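Local coordinates for protein Nrps/pks (Streptomyces albus, PDB 4OPE) that is a ketosynthase domain of an AT-less oxazolomycin synthase and probably catalyses chain-extending condensation in polyketide assembly, at residues Leu300-Leu305 with His333-Val338; Leu377-Leu382 with Phe393-Asp398; Val484-Leu489 with Ala558-Val563; His496-Val501 with Pro522-Gly527. All blocks are in the same frame, centred on the assembly; numbering follows the deposited sequence.

How the interactions relate
Along the chain the four contacts come in two pairs. Interactions 1 and 2, centres about 21 Å apart, lie in the ketosynthase part: the loops of interaction 1 lead into strands 308-309 and 340-343, and strand 393-395 of interaction 2 lies next and parallel to 340-343 at the edge of the same mixed sheet. Interactions 3 and 4, centres about 18 Å apart, belong to the region farther along. There helix 481-488 precedes strand 496-502 of a three-stranded antiparallel sheet, and both segments of interaction 4 fall between those of interaction 3. Interactions 1 and 4 lie on opposite sides of the chain's centre, about 56 Å between centres, so the pairs belong to separate parts of the chain.

Interaction 1 (Leu300-Leu305 with His333-Val338); sequences LAPADL and HDLTGV
Two surface loops of the C-terminal, thiolase-like half of the ketosynthase meet here: segment 300-305 leads from helix 284-298 to strand 308-309; segment 333-338 runs between helix 318-329 and strand 340-343. On the first, Pro302 opens a short 3-10 turn and carries most of the contact. Its CD lies over one face of the His333 imidazole, 3.7 Å from the ring centroid and 29° off the normal, a CH-pi contact. Pro302 CG sits over the same face, 3.8 Å above the ring plane, the two side chains crossing at about a right angle. In His333, chi1 of -70° brings the ring over to the proline and chi2 of -96° turns its face to it. Round the pyrrolidine, Pro302 CB meets the methyl Leu335 CD2 at 3.8 Å, and Phe330 touches both of these side chains. An alanine in place of His333 removes the ring over Pro302 CD and CG and would probably leave this side of the proline less well packed. Ala303 follows, its CB 3.8 Å from Val338 CG2, while the other methyl, Val338 CG1, approaches Pro302 O. A water joins the backbones: it donates to Asp334 O over 3.1 Å and accepts a weak bond from Ala303 N. The 3-10 turn is held by Asp304 N donating to Ala301 O at 2.8 Å, and past it Leu305 leans on Thr416 and Ala418 of strand 416-422. Direct contact between the loops thus rests on apolar and CH-pi packing, with polar linkage through the water, which implies shape matching more than directional bonding.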
loop_
_atom_site.group_PDB
_atom_site.type_symbol
_atom_site.label_atom_id
_atom_site.label_comp_id
_atom_site.label_asym_id
_atom_site.label_seq_id
_atom_site.Cartn_x
_atom_site.Cartn_y
_atom_site.Cartn_z
ATOM N N LEU A 300 -7.653 15.491 22.792
ATOM C CA LEU A 300 -8.698 16.415 22.435
ATOM C C LEU A 300 -10.036 15.893 22.890
ATOM O O LEU A 300 -10.328 14.720 22.784
ATOM C CB LEU A 300 -8.707 16.579 20.921
ATOM C CG LEU A 300 -9.704 17.535 20.279
ATOM C CD1 LEU A 300 -9.274 18.961 20.519
ATOM C CD2 LEU A 300 -9.768 17.313 18.790
ATOM N N ALA A 301 -10.856 16.798 23.391
ATOM C CA ALA A 301 -12.202 16.495 23.796
ATOM C C ALA A 301 -13.089 16.969 22.705
ATOM O O ALA A 301 -12.787 17.973 22.053
ATOM C CB ALA A 301 -12.539 17.257 25.061
ATOM N N PRO A 302 -14.207 16.279 22.505
ATOM C CA PRO A 302 -15.190 16.728 21.547
ATOM C C PRO A 302 -15.554 18.191 21.712
ATOM O O PRO A 302 -15.862 18.861 20.758
ATOM C CB PRO A 302 -16.379 15.827 21.847
ATOM C CG PRO A 302 -15.773 14.549 22.275
ATOM C CD PRO A 302 -14.432 14.876 22.886
ATOM N N ALA A 303 -15.529 18.694 22.925
ATOM C CA ALA A 303 -15.913 20.090 23.147
ATOM C C ALA A 303 -14.958 21.085 22.446
ATOM O O ALA A 303 -15.321 22.222 22.130
ATOM C CB ALA A 303 -15.966 20.364 24.647
ATOM N N ASP A 304 -13.731 20.634 22.221
ATOM C CA ASP A 304 -12.709 21.448 21.594
ATOM C C ASP A 304 -12.665 21.286 20.093
ATOM O O ASP A 304 -11.838 21.893 19.474
ATOM C CB ASP A 304 -11.315 21.070 22.132
ATOM C CG ASP A 304 -11.207 21.151 23.653
ATOM O OD1 ASP A 304 -11.868 22.024 24.265
ATOM O OD2 ASP A 304 -10.429 20.327 24.209
ATOM N N LEU A 305 -13.507 20.452 19.505
ATOM C CA LEU A 305 -13.422 20.185 18.090
ATOM C C LEU A 305 -14.156 21.235 17.295
ATOM O O LEU A 305 -15.314 21.452 17.517
ATOM C CB LEU A 305 -14.050 18.852 17.844
ATOM C CG LEU A 305 -13.888 18.236 16.482
ATOM C CD1 LEU A 305 -12.422 18.138 16.105
ATOM C CD2 LEU A 305 -14.488 16.858 16.583
ATOM N N HIS A 333 -18.303 11.362 27.264
ATOM C CA HIS A 333 -17.793 12.714 27.224
ATOM C C HIS A 333 -18.997 13.556 27.525
ATOM O O HIS A 333 -20.091 13.223 27.102
ATOM C CB HIS A 333 -17.254 13.109 25.841
ATOM C CG HIS A 333 -15.985 12.426 25.462
ATOM N ND1 HIS A 333 -14.749 12.999 25.645
ATOM C CD2 HIS A 333 -15.758 11.218 24.900
ATOM C CE1 HIS A 333 -13.811 12.176 25.205
ATOM N NE2 HIS A 333 -14.398 11.078 24.765
ATOM N N ASP A 334 -18.790 14.634 28.275
ATOM C CA ASP A 334 -19.839 15.608 28.576
ATOM C C ASP A 334 -19.960 16.589 27.417
ATOM O O ASP A 334 -19.022 17.316 27.109
ATOM C CB ASP A 334 -19.492 16.352 29.866
ATOM C CG ASP A 334 -20.420 17.513 30.140
ATOM O OD1 ASP A 334 -21.562 17.527 29.621
ATOM O OD2 ASP A 334 -19.996 18.418 30.887
ATOM N N LEU A 335 -21.123 16.616 26.785
ATOM C CA LEU A 335 -21.262 17.300 25.510
ATOM C C LEU A 335 -22.207 18.435 25.629
ATOM O O LEU A 335 -22.942 18.710 24.692
ATOM C CB LEU A 335 -21.827 16.332 24.473
ATOM C CG LEU A 335 -21.010 15.055 24.281
ATOM C CD1 LEU A 335 -21.897 13.924 23.743
ATOM C CD2 LEU A 335 -19.803 15.365 23.392
ATOM N N THR A 336 -22.212 19.098 26.780
ATOM C CA THR A 336 -23.253 20.088 27.050
ATOM C C THR A 336 -22.875 21.430 26.432
ATOM O O THR A 336 -21.774 21.941 26.641
ATOM C CB THR A 336 -23.558 20.214 28.561
ATOM O OG1 THR A 336 -23.585 18.909 29.170
ATOM C CG2 THR A 336 -24.910 20.889 28.773
ATOM N N GLY A 337 -23.780 21.980 25.628
ATOM C CA GLY A 337 -23.520 23.245 24.937
ATOM C C GLY A 337 -22.488 23.131 23.825
ATOM O O GLY A 337 -21.953 24.140 23.354
ATOM N N VAL A 338 -22.209 21.904 23.394
ATOM C CA VAL A 338 -21.259 21.682 22.328
ATOM C C VAL A 338 -21.988 21.671 21.005
ATOM O O VAL A 338 -23.043 21.074 20.863
ATOM C CB VAL A 338 -20.491 20.375 22.517
ATOM C CG1 VAL A 338 -19.618 20.100 21.303
ATOM C CG2 VAL A 338 -19.649 20.442 23.797
HETATM O O HOH W 1 -16.221 16.950 25.759
#

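Interaction 2 (Leu377-Leu382 with Phe393-Asp398); sequences LHAERL and FRLQRD
One hydrogen bond and a small apolar cluster join the loop 377-382 to the end of strand 393-395. The bond comes from Arg397, whose chain is bent at chi3 (-107°) so that NH1 reaches back to Ala379 O at 2.6 Å. The donor lies nearly along the C=O axis, and the oxygen meets the guanidinium edge close to its plane. Glu380 O is also near, 3.5 Å from Arg397 NH1, but its angle is too poor for a bond. Farther along the loop, Arg381 forms a salt bridge with Glu232. Strand 393-395 is the outermost strand, within this chain, of the mixed sheet at the core of the thiolase-like fold; Arg394 and Gln396 bond through their backbones to strand 340-343, and Leu395 also touches Ile342. The apolar contacts lie between loop and strand. Leu395 CD1 meets Ala379 CB at 3.6 Å, while Leu382 CD2 comes alongside Leu395 CB at 4.0 Å, these two leucines running past each other in opposite directions. The same methyl, Leu382 CD2, lies 3.5 Å from Arg397 NH1, an oblique approach, roughly at right angles to the direction of the hydrogen bond.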
loop_
_atom_site.group_PDB
_atom_site.type_symbol
_atom_site.label_atom_id
_atom_site.label_comp_id
_atom_site.label_asym_id
_atom_site.label_seq_id
_atom_site.Cartn_x
_atom_site.Cartn_y
_atom_site.Cartn_z
ATOM N N LEU A 377 -23.156 20.950 0.064
ATOM C CA LEU A 377 -24.254 21.082 -0.874
ATOM C C LEU A 377 -25.278 19.977 -0.732
ATOM O O LEU A 377 -25.050 18.980 -0.031
ATOM C CB LEU A 377 -23.724 21.086 -2.315
ATOM C CG LEU A 377 -23.066 22.386 -2.806
ATOM C CD1 LEU A 377 -21.925 22.761 -1.933
ATOM C CD2 LEU A 377 -22.488 22.231 -4.184
ATOM N N HIS A 378 -26.425 20.184 -1.382
ATOM C CA HIS A 378 -27.466 19.176 -1.523
ATOM C C HIS A 378 -28.113 18.684 -0.253
ATOM O O HIS A 378 -28.635 17.604 -0.252
ATOM C CB HIS A 378 -26.973 17.938 -2.277
ATOM C CG HIS A 378 -26.341 18.257 -3.582
ATOM N ND1 HIS A 378 -26.990 18.987 -4.556
ATOM C CD2 HIS A 378 -25.118 17.964 -4.079
ATOM C CE1 HIS A 378 -26.188 19.143 -5.591
ATOM N NE2 HIS A 378 -25.044 18.543 -5.323
ATOM N N ALA A 379 -28.116 19.449 0.814
ATOM C CA ALA A 379 -28.859 19.040 1.992
ATOM C C ALA A 379 -29.775 20.152 2.437
ATOM O O ALA A 379 -29.937 20.395 3.634
ATOM C CB ALA A 379 -27.927 18.643 3.116
ATOM N N GLU A 380 -30.402 20.799 1.463
ATOM C CA GLU A 380 -31.390 21.845 1.756
ATOM C C GLU A 380 -32.395 21.292 2.730
ATOM O O GLU A 380 -32.781 21.988 3.673
ATOM C CB GLU A 380 -32.097 22.360 0.496
ATOM C CG GLU A 380 -31.144 22.881 -0.587
ATOM C CD GLU A 380 -30.524 21.770 -1.481
ATOM O OE1 GLU A 380 -30.642 20.543 -1.186
ATOM O OE2 GLU A 380 -29.887 22.143 -2.492
ATOM N N ARG A 381 -32.795 20.034 2.506
ATOM C CA ARG A 381 -33.538 19.268 3.514
ATOM C C ARG A 381 -32.627 18.152 3.986
ATOM O O ARG A 381 -32.006 17.455 3.201
ATOM C CB ARG A 381 -34.817 18.682 2.950
ATOM C CG ARG A 381 -35.710 19.684 2.249
ATOM C CD ARG A 381 -36.906 19.064 1.536
ATOM N NE ARG A 381 -37.685 18.121 2.348
ATOM C CZ ARG A 381 -38.377 18.447 3.437
ATOM N NH1 ARG A 381 -38.393 19.694 3.883
ATOM N NH2 ARG A 381 -39.074 17.527 4.094
ATOM N N LEU A 382 -32.544 17.990 5.287
ATOM C CA LEU A 382 -31.686 16.982 5.838
ATOM C C LEU A 382 -32.251 15.631 5.636
ATOM O O LEU A 382 -33.445 15.461 5.480
ATOM C CB LEU A 382 -31.556 17.155 7.326
ATOM C CG LEU A 382 -30.691 18.303 7.815
ATOM C CD1 LEU A 382 -30.562 18.073 9.314
ATOM C CD2 LEU A 382 -29.320 18.369 7.143
ATOM N N PHE A 393 -23.925 17.962 16.027
ATOM C CA PHE A 393 -23.522 18.302 14.671
ATOM C C PHE A 393 -24.551 19.129 13.965
ATOM O O PHE A 393 -25.694 18.871 14.073
ATOM C CB PHE A 393 -23.215 17.024 13.858
ATOM C CG PHE A 393 -22.268 16.106 14.571
ATOM C CD1 PHE A 393 -20.927 16.423 14.670
ATOM C CD2 PHE A 393 -22.729 14.986 15.213
ATOM C CE1 PHE A 393 -20.052 15.620 15.369
ATOM C CE2 PHE A 393 -21.865 14.187 15.932
ATOM C CZ PHE A 393 -20.520 14.501 16.011
ATOM N N ARG A 394 -24.120 20.125 13.226
ATOM C CA ARG A 394 -25.006 20.878 12.359
ATOM C C ARG A 394 -24.367 20.991 10.983
ATOM O O ARG A 394 -23.197 21.322 10.842
ATOM C CB ARG A 394 -25.295 22.284 12.925
ATOM C CG ARG A 394 -25.972 22.282 14.293
ATOM C CD ARG A 394 -27.418 21.732 14.331
ATOM N NE ARG A 394 -27.927 21.729 15.718
ATOM C CZ ARG A 394 -27.877 20.706 16.585
ATOM N NH1 ARG A 394 -27.404 19.502 16.256
ATOM N NH2 ARG A 394 -28.334 20.896 17.811
ATOM N N LEU A 395 -25.154 20.684 9.979
ATOM C CA LEU A 395 -24.679 20.695 8.655
ATOM C C LEU A 395 -24.355 22.135 8.339
ATOM O O LEU A 395 -25.094 23.013 8.616
ATOM C CB LEU A 395 -25.713 20.088 7.713
ATOM C CG LEU A 395 -25.287 19.281 6.490
ATOM C CD1 LEU A 395 -25.441 20.140 5.264
ATOM C CD2 LEU A 395 -23.875 18.707 6.539
ATOM N N GLN A 396 -23.186 22.356 7.785
ATOM C CA GLN A 396 -22.750 23.665 7.436
ATOM C C GLN A 396 -23.165 23.931 6.016
ATOM O O GLN A 396 -22.485 23.525 5.093
ATOM C CB GLN A 396 -21.241 23.715 7.557
ATOM C CG GLN A 396 -20.675 25.083 7.284
ATOM C CD GLN A 396 -21.083 26.075 8.321
ATOM O OE1 GLN A 396 -20.971 25.832 9.512
ATOM N NE2 GLN A 396 -21.564 27.182 7.876
ATOM N N ARG A 397 -24.271 24.637 5.850
ATOM C CA ARG A 397 -24.845 24.856 4.548
ATOM C C ARG A 397 -24.524 26.197 3.991
ATOM O O ARG A 397 -24.812 26.448 2.836
ATOM C CB ARG A 397 -26.356 24.761 4.638
ATOM C CG ARG A 397 -26.874 23.420 5.139
ATOM C CD ARG A 397 -28.378 23.331 4.893
ATOM N NE ARG A 397 -29.090 23.469 6.143
ATOM C CZ ARG A 397 -29.940 22.604 6.635
ATOM N NH1 ARG A 397 -30.248 21.501 5.967
ATOM N NH2 ARG A 397 -30.493 22.856 7.804
ATOM N N ASP A 398 -23.953 27.082 4.793
ATOM C CA ASP A 398 -23.666 28.432 4.323
ATOM C C ASP A 398 -22.215 28.822 4.535
ATOM O O ASP A 398 -21.590 28.394 5.504
ATOM C CB ASP A 398 -24.571 29.427 5.049
ATOM C CG ASP A 398 -26.006 29.369 4.557
ATOM O OD1 ASP A 398 -26.197 29.370 3.312
ATOM O OD2 ASP A 398 -26.938 29.332 5.411
#

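Interaction 3 (Val484-Leu489 with Ala558-Val563); sequences VAATLL and AGAPRV
Thr487 carries the contact from the helix 481-488 side. With chi1 at -70° its OG1 stands anti to the carbonyl carbon and beside the backbone N, which lets the hydroxyl hydrogen-bond to Ala483 O one turn back. The same oxygen accepts the backbone N-H of Val563, Val563 N to Thr487 OG1 being 3.2 Å in an almost straight line (172°). The methyl, Thr487 CG2, turns the other way, anti to N, and rests 3.3 Å from Val563 O. Arg562 runs along the hydroxyl, its CB 3.5 Å from Thr487 OG1, before the chain bends at chi3; its far end makes a weak, long ion pair with Asp259. The helix and the extended, non-regular segment 558-563 belong to the region that follows the ketosynthase core, and here the returning chain is laid along a helix whose side chains Ala485 and Leu488 touch strand 449-455. A valine in place of Thr487 has no oxygen for the N-H of Val563 or for Ala483 O and would probably loosen the hold of the loop on the helix. In Val563, CG1 is anti to the carbonyl carbon and CG2 takes the crowded position between N and the carbonyl carbon, where it meets Val484 CG2 at 4.2 Å. Next to Thr487 on the helix, Ala486 CB meets Ala560 CB at 3.5 Å.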
loop_
_atom_site.group_PDB
_atom_site.type_symbol
_atom_site.label_atom_id
_atom_site.label_comp_id
_atom_site.label_asym_id
_atom_site.label_seq_id
_atom_site.Cartn_x
_atom_site.Cartn_y
_atom_site.Cartn_z
ATOM N N VAL A 484 6.867 37.683 -2.405
ATOM C CA VAL A 484 6.764 37.188 -3.747
ATOM C C VAL A 484 8.164 36.870 -4.233
ATOM O O VAL A 484 8.414 35.808 -4.779
ATOM C CB VAL A 484 6.090 38.217 -4.648
ATOM C CG1 VAL A 484 6.215 37.820 -6.113
ATOM C CG2 VAL A 484 4.613 38.347 -4.293
ATOM N N ALA A 485 9.066 37.810 -4.032
ATOM C CA ALA A 485 10.482 37.628 -4.343
ATOM C C ALA A 485 11.052 36.408 -3.660
ATOM O O ALA A 485 11.677 35.575 -4.317
ATOM C CB ALA A 485 11.286 38.857 -3.890
ATOM N N ALA A 486 10.859 36.332 -2.341
ATOM C CA ALA A 486 11.460 35.255 -1.548
ATOM C C ALA A 486 10.991 33.894 -2.063
ATOM O O ALA A 486 11.794 32.994 -2.249
ATOM C CB ALA A 486 11.156 35.399 -0.057
ATOM N N THR A 487 9.696 33.781 -2.323
ATOM C CA THR A 487 9.108 32.522 -2.676
ATOM C C THR A 487 9.710 31.969 -3.960
ATOM O O THR A 487 10.088 30.790 -4.030
ATOM C CB THR A 487 7.585 32.672 -2.803
ATOM O OG1 THR A 487 7.027 32.891 -1.486
ATOM C CG2 THR A 487 6.960 31.447 -3.447
ATOM N N LEU A 488 9.854 32.831 -4.951
ATOM C CA LEU A 488 10.371 32.432 -6.245
ATOM C C LEU A 488 11.819 31.999 -6.181
ATOM O O LEU A 488 12.248 31.123 -6.922
ATOM C CB LEU A 488 10.215 33.570 -7.242
ATOM C CG LEU A 488 8.747 33.839 -7.609
ATOM C CD1 LEU A 488 8.605 35.207 -8.245
ATOM C CD2 LEU A 488 8.176 32.744 -8.503
ATOM N N LEU A 489 12.559 32.574 -5.250
ATOM C CA LEU A 489 13.952 32.203 -5.076
ATOM C C LEU A 489 14.138 30.865 -4.355
ATOM O O LEU A 489 15.273 30.370 -4.248
ATOM C CB LEU A 489 14.707 33.296 -4.348
ATOM C CG LEU A 489 14.753 34.596 -5.150
ATOM C CD1 LEU A 489 15.352 35.728 -4.320
ATOM C CD2 LEU A 489 15.546 34.345 -6.429
ATOM N N ALA A 558 16.945 34.589 4.598
ATOM C CA ALA A 558 16.530 33.864 5.785
ATOM C C ALA A 558 15.273 34.465 6.415
ATOM O O ALA A 558 15.145 35.693 6.544
ATOM C CB ALA A 558 17.665 33.864 6.812
ATOM N N GLY A 559 14.345 33.583 6.788
ATOM C CA GLY A 559 13.192 33.953 7.595
ATOM C C GLY A 559 12.064 34.643 6.852
ATOM O O GLY A 559 11.002 34.868 7.429
ATOM N N ALA A 560 12.268 34.953 5.573
ATOM C CA ALA A 560 11.295 35.701 4.803
ATOM C C ALA A 560 9.928 35.021 4.843
ATOM O O ALA A 560 9.820 33.788 4.814
ATOM C CB ALA A 560 11.762 35.846 3.363
ATOM N N PRO A 561 8.874 35.828 4.894
ATOM C CA PRO A 561 7.560 35.230 4.857
ATOM C C PRO A 561 7.254 34.683 3.451
ATOM O O PRO A 561 7.785 35.197 2.463
ATOM C CB PRO A 561 6.659 36.407 5.188
ATOM C CG PRO A 561 7.374 37.601 4.568
ATOM C CD PRO A 561 8.849 37.272 4.578
ATOM N N ARG A 562 6.407 33.656 3.346
ATOM C CA ARG A 562 6.079 33.136 2.026
ATOM C C ARG A 562 4.614 33.190 1.613
ATOM O O ARG A 562 3.707 33.288 2.414
ATOM C CB ARG A 562 6.699 31.760 1.855
ATOM C CG ARG A 562 8.232 31.890 1.774
ATOM C CD ARG A 562 8.947 30.598 1.415
ATOM N NE ARG A 562 8.517 29.450 2.230
ATOM C CZ ARG A 562 9.343 28.608 2.867
ATOM N NH1 ARG A 562 10.667 28.742 2.818
ATOM N NH2 ARG A 562 8.848 27.593 3.553
ATOM N N VAL A 563 4.412 33.165 0.313
ATOM C CA VAL A 563 3.101 33.137 -0.283
ATOM C C VAL A 563 3.070 32.075 -1.351
ATOM O O VAL A 563 4.104 31.616 -1.849
ATOM C CB VAL A 563 2.721 34.490 -0.892
ATOM C CG1 VAL A 563 2.664 35.517 0.220
ATOM C CG2 VAL A 563 3.703 34.945 -1.961
#

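Interaction 4 (His496-Val501 with Pro522-Gly527); sequences HRLAVV and PRVLTG
Arg523 is folded back by its chi3 of 65°, which carries its guanidinium edge-on to Val501 O; NH2 donates to this oxygen at 3.2 Å, in the carbonyl plane and on a lone pair, and NE adds a weaker bond. The same NH2 also forms a salt bridge with Asp507, so the charge has a second partner. Val524, with CG1 anti to the backbone N (chi1 -179°), sends that methyl toward Leu498 CG at 4.1 Å, and its CG2 meets Val500 CG2 at the same separation. Strands 496-501 and 524-527 run antiparallel, their axes 164° apart. The hydrogen-bonded pair Ala499-Leu525 is closed by Leu525 N to Ala499 O at 2.8 Å and Ala499 N to Leu525 O at 2.9 Å. The hydrogen-bonded pair Arg497-Gly527 repeats the pattern, the Arg497 N donating nearly along the C=O axis of Gly527 O at 2.8 Å. Between them, Leu498 and Thr526 form a non-hydrogen-bonded pair. Arg497 turns its chain at chi2 and leads its head away, to Met494 O, to Trp548 O and into a cation-pi contact with the Trp548 ring. Strand 496-502 is the middle one of three, bonded on its other edge to 449-455, as in the linker subdomain that follows many modular ketosynthases. Helix 505-516 covers Leu498, Val500, Val524 and Thr526, with helix 458-473 also touching Leu498, whereas helix 541-550 packs on Ala499 and Leu525 of the other face.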
loop_
_atom_site.group_PDB
_atom_site.type_symbol
_atom_site.label_atom_id
_atom_site.label_comp_id
_atom_site.label_asym_id
_atom_site.label_seq_id
_atom_site.Cartn_x
_atom_site.Cartn_y
_atom_site.Cartn_z
ATOM N N HIS A 496 16.127 28.563 -18.844
ATOM C CA HIS A 496 15.701 29.869 -19.427
ATOM C C HIS A 496 15.326 30.851 -18.354
ATOM O O HIS A 496 14.518 30.554 -17.507
ATOM C CB HIS A 496 14.560 29.701 -20.417
ATOM C CG HIS A 496 14.970 28.964 -21.635
ATOM N ND1 HIS A 496 14.928 29.529 -22.890
ATOM C CD2 HIS A 496 15.571 27.757 -21.779
ATOM C CE1 HIS A 496 15.462 28.690 -23.762
ATOM N NE2 HIS A 496 15.845 27.599 -23.116
ATOM N N ARG A 497 15.904 32.039 -18.381
ATOM C CA ARG A 497 15.835 32.944 -17.233
ATOM C C ARG A 497 15.144 34.218 -17.584
ATOM O O ARG A 497 15.294 34.747 -18.686
ATOM C CB ARG A 497 17.247 33.265 -16.731
ATOM C CG ARG A 497 18.079 32.038 -16.346
ATOM C CD ARG A 497 17.791 31.667 -14.923
ATOM N NE ARG A 497 18.332 30.378 -14.580
ATOM C CZ ARG A 497 19.241 30.141 -13.643
ATOM N NH1 ARG A 497 19.766 31.089 -12.885
ATOM N NH2 ARG A 497 19.602 28.901 -13.441
ATOM N N LEU A 498 14.387 34.714 -16.624
ATOM C CA LEU A 498 13.837 36.075 -16.662
ATOM C C LEU A 498 14.028 36.771 -15.282
ATOM O O LEU A 498 13.930 36.134 -14.261
ATOM C CB LEU A 498 12.377 36.041 -17.079
ATOM C CG LEU A 498 11.735 37.398 -17.250
ATOM C CD1 LEU A 498 10.632 37.320 -18.285
ATOM C CD2 LEU A 498 11.150 37.922 -15.960
ATOM N N ALA A 499 14.311 38.070 -15.258
ATOM C CA ALA A 499 14.356 38.798 -13.994
ATOM C C ALA A 499 13.902 40.227 -14.113
ATOM O O ALA A 499 14.074 40.881 -15.161
ATOM C CB ALA A 499 15.750 38.768 -13.413
ATOM N N VAL A 500 13.335 40.720 -13.025
ATOM C CA VAL A 500 12.886 42.092 -12.957
ATOM C C VAL A 500 13.218 42.630 -11.592
ATOM O O VAL A 500 13.120 41.935 -10.572
ATOM C CB VAL A 500 11.371 42.208 -13.119
ATOM C CG1 VAL A 500 10.994 43.618 -13.485
ATOM C CG2 VAL A 500 10.878 41.246 -14.193
ATOM N N VAL A 501 13.629 43.882 -11.578
ATOM C CA VAL A 501 13.780 44.635 -10.351
ATOM C C VAL A 501 12.506 45.387 -10.136
ATOM O O VAL A 501 11.975 45.956 -11.078
ATOM C CB VAL A 501 14.926 45.613 -10.441
ATOM C CG1 VAL A 501 15.167 46.204 -9.066
ATOM C CG2 VAL A 501 16.156 44.876 -10.934
ATOM N N PRO A 522 13.330 48.312 -20.016
ATOM C CA PRO A 522 14.643 48.337 -19.354
ATOM C C PRO A 522 14.710 47.516 -18.046
ATOM O O PRO A 522 15.794 47.057 -17.662
ATOM C CB PRO A 522 14.839 49.833 -19.015
ATOM C CG PRO A 522 13.485 50.463 -19.178
ATOM C CD PRO A 522 12.828 49.671 -20.277
ATOM N N ARG A 523 13.577 47.359 -17.362
ATOM C CA ARG A 523 13.542 46.610 -16.117
ATOM C C ARG A 523 13.518 45.086 -16.255
ATOM O O ARG A 523 13.800 44.426 -15.278
ATOM C CB ARG A 523 12.368 47.022 -15.249
ATOM C CG ARG A 523 12.372 48.474 -14.866
ATOM C CD ARG A 523 10.967 48.898 -14.497
ATOM N NE ARG A 523 10.572 48.165 -13.314
ATOM C CZ ARG A 523 9.332 47.928 -12.932
ATOM N NH1 ARG A 523 8.293 48.391 -13.614
ATOM N NH2 ARG A 523 9.145 47.205 -11.837
ATOM N N VAL A 524 13.229 44.544 -17.436
ATOM C CA VAL A 524 13.208 43.108 -17.630
ATOM C C VAL A 524 14.454 42.547 -18.311
ATOM O O VAL A 524 14.761 42.925 -19.430
ATOM C CB VAL A 524 12.000 42.712 -18.466
ATOM C CG1 VAL A 524 11.978 41.223 -18.638
ATOM C CG2 VAL A 524 10.723 43.146 -17.773
ATOM N N LEU A 525 15.162 41.631 -17.659
ATOM C CA LEU A 525 16.322 41.002 -18.277
ATOM C C LEU A 525 16.011 39.536 -18.592
ATOM O O LEU A 525 15.286 38.895 -17.874
ATOM C CB LEU A 525 17.526 41.059 -17.354
ATOM C CG LEU A 525 17.825 42.369 -16.621
ATOM C CD1 LEU A 525 18.979 42.197 -15.627
ATOM C CD2 LEU A 525 18.122 43.482 -17.607
ATOM N N THR A 526 16.573 39.008 -19.667
ATOM C CA THR A 526 16.350 37.639 -20.014
ATOM C C THR A 526 17.653 37.020 -20.456
ATOM O O THR A 526 18.528 37.702 -20.942
ATOM C CB THR A 526 15.314 37.441 -21.150
ATOM O OG1 THR A 526 15.873 37.901 -22.372
ATOM C CG2 THR A 526 14.032 38.176 -20.885
ATOM N N GLY A 527 17.778 35.712 -20.290
ATOM C CA GLY A 527 18.939 35.033 -20.807
ATOM C C GLY A 527 18.843 33.555 -20.598
ATOM O O GLY A 527 17.881 33.076 -20.048
#